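Local coordinates for putative diflavin flavoprotein A 3 (Synechocystis sp., PDB 6H0C) that is the flavodiiron core of a modular protein that probably passes electrons from NADH to oxygen, reducing it to water, at residues Ala259-Ser264 and Thr288-Glu293. Residues are numbered along the deposited sequence; the frame is centred on the assembly and turned at random.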
loop_
_atom_site.group_PDB
_atom_site.type_symbol
_atom_site.label_atom_id
_atom_site.label_comp_id
_atom_site.label_asym_id
_atom_site.label_seq_id
_atom_site.Cartn_x
_atom_site.Cartn_y
_atom_site.Cartn_z
ATOM N N ALA A 259 1.447 15.709 9.424
ATOM C CA ALA A 259 1.687 14.373 9.968
ATOM C C ALA A 259 0.343 13.675 10.147
ATOM O O ALA A 259 -0.506 14.130 10.913
ATOM C CB ALA A 259 2.435 14.450 11.281
ATOM N N LEU A 260 0.144 12.585 9.418
ATOM C CA LEU A 260 -1.129 11.882 9.427
ATOM C C LEU A 260 -0.919 10.533 10.067
ATOM O O LEU A 260 -0.398 9.608 9.442
ATOM C CB LEU A 260 -1.681 11.736 8.007
ATOM C CG LEU A 260 -2.874 10.809 7.772
ATOM C CD1 LEU A 260 -4.073 11.280 8.552
ATOM C CD2 LEU A 260 -3.203 10.755 6.282
ATOM N N ILE A 261 -1.311 10.439 11.329
ATOM C CA ILE A 261 -1.097 9.243 12.126
ATOM C C ILE A 261 -2.363 8.392 12.145
ATOM O O ILE A 261 -3.387 8.830 12.677
ATOM C CB ILE A 261 -0.697 9.625 13.570
ATOM C CG1 ILE A 261 0.586 10.465 13.544
ATOM C CG2 ILE A 261 -0.567 8.381 14.434
ATOM C CD1 ILE A 261 0.901 11.176 14.842
ATOM N N TYR A 262 -2.321 7.197 11.556
ATOM C CA TYR A 262 -3.481 6.309 11.641
ATOM C C TYR A 262 -3.118 4.950 12.240
ATOM O O TYR A 262 -1.950 4.565 12.267
ATOM C CB TYR A 262 -4.146 6.144 10.271
ATOM C CG TYR A 262 -3.244 5.703 9.141
ATOM C CD1 TYR A 262 -2.987 4.365 8.919
ATOM C CD2 TYR A 262 -2.677 6.632 8.272
ATOM C CE1 TYR A 262 -2.170 3.960 7.874
ATOM C CE2 TYR A 262 -1.870 6.236 7.225
ATOM C CZ TYR A 262 -1.620 4.897 7.026
ATOM O OH TYR A 262 -0.813 4.485 5.981
ATOM N N ALA A 263 -4.123 4.233 12.731
ATOM C CA ALA A 263 -3.885 3.091 13.611
ATOM C C ALA A 263 -3.186 1.910 12.932
ATOM O O ALA A 263 -2.272 1.318 13.510
ATOM C CB ALA A 263 -5.196 2.633 14.216
ATOM N N SER A 264 -3.617 1.558 11.722
ATOM C CA SER A 264 -3.003 0.447 10.994
ATOM C C SER A 264 -3.247 0.539 9.487
ATOM O O SER A 264 -4.046 1.364 9.020
ATOM C CB SER A 264 -3.523 -0.887 11.523
ATOM O OG SER A 264 -4.860 -1.080 11.107
ATOM N N THR A 288 2.988 13.281 5.500
ATOM C CA THR A 288 3.814 12.202 6.008
ATOM C C THR A 288 2.897 11.257 6.765
ATOM O O THR A 288 2.517 11.506 7.908
ATOM C CB THR A 288 4.936 12.712 6.929
ATOM O OG1 THR A 288 5.877 13.469 6.160
ATOM C CG2 THR A 288 5.657 11.547 7.594
ATOM N N ALA A 289 2.503 10.185 6.099
ATOM C CA ALA A 289 1.690 9.171 6.735
ATOM C C ALA A 289 2.502 8.426 7.797
ATOM O O ALA A 289 3.683 8.141 7.610
ATOM C CB ALA A 289 1.153 8.205 5.695
ATOM N N ILE A 290 1.856 8.120 8.914
ATOM C CA ILE A 290 2.454 7.326 9.972
ATOM C C ILE A 290 1.508 6.191 10.346
ATOM O O ILE A 290 0.358 6.430 10.741
ATOM C CB ILE A 290 2.739 8.166 11.219
ATOM C CG1 ILE A 290 3.718 9.294 10.894
ATOM C CG2 ILE A 290 3.236 7.275 12.354
ATOM C CD1 ILE A 290 5.136 8.834 10.775
ATOM N N ASN A 291 1.986 4.961 10.189
ATOM C CA ASN A 291 1.271 3.777 10.645
ATOM C C ASN A 291 1.659 3.544 12.104
ATOM O O ASN A 291 2.779 3.122 12.395
ATOM C CB ASN A 291 1.619 2.571 9.754
ATOM C CG ASN A 291 0.905 1.289 10.165
ATOM O OD1 ASN A 291 0.456 1.144 11.298
ATOM N ND2 ASN A 291 0.822 0.340 9.239
ATOM N N ALA A 292 0.741 3.854 13.017
ATOM C CA ALA A 292 1.029 3.779 14.447
ATOM C C ALA A 292 1.458 2.371 14.851
ATOM O O ALA A 292 2.301 2.183 15.729
ATOM C CB ALA A 292 -0.190 4.217 15.251
ATOM N N GLU A 293 0.880 1.384 14.184
ATOM C CA GLU A 293 1.138 -0.015 14.498
ATOM C C GLU A 293 2.586 -0.421 14.231
ATOM O O GLU A 293 3.154 -1.220 14.963
ATOM C CB GLU A 293 0.197 -0.890 13.677
ATOM C CG GLU A 293 -0.078 -2.235 14.255
ATOM C CD GLU A 293 -1.194 -2.928 13.516
ATOM O OE1 GLU A 293 -1.065 -3.112 12.291
ATOM O OE2 GLU A 293 -2.209 -3.269 14.154
#
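One face of the Tyr262 ring carries the carbonyl oxygen Ile290 O, 3.9 Å above the plane and offset toward the rim; the backbone carbon of Ser264 lies in plane at the edge. Ala289 comes in obliquely, its CB 3.9 Å from Tyr262 CE2, where the far part of the ring nears the other strand; chi1 54° sets Tyr262 CG between the backbone N and the carbonyl carbon. The same Ile290 O accepts a bond from Tyr262 N at 2.9 Å, nearly along the C=O axis. The N-H and C=O of Leu260 both face strand 286-291, bonding the residues before and after Ala289, its bridge partner (Thr288 O, Ile290 N), the standard parallel pattern. Ala292 N to Tyr262 O, 2.9 Å, completes the last bridge, and a weak bond from Glu293 N to Ala263 O follows where the strands give way to loop. On the face of the sheet opposite Tyr262 and Ala289, Ile261 and Ile290 lie side by side, pointing the same way, with Ile261 CG1 3.9 Å from Ile290 CB. The Asn291 amide takes a weak bond from Glu293 N on OD1 and gives one from ND2 to Pro152 O. The pair illustrates the right-handed beta-alpha-beta crossover of a flavodoxin-like domain: helix 268-281 connects the strands, 286-291 is outermost in the parallel sheet, 309-313 flanks 257-262 on its other side, and helices 297-306 and 323-335 cover the isoleucine face.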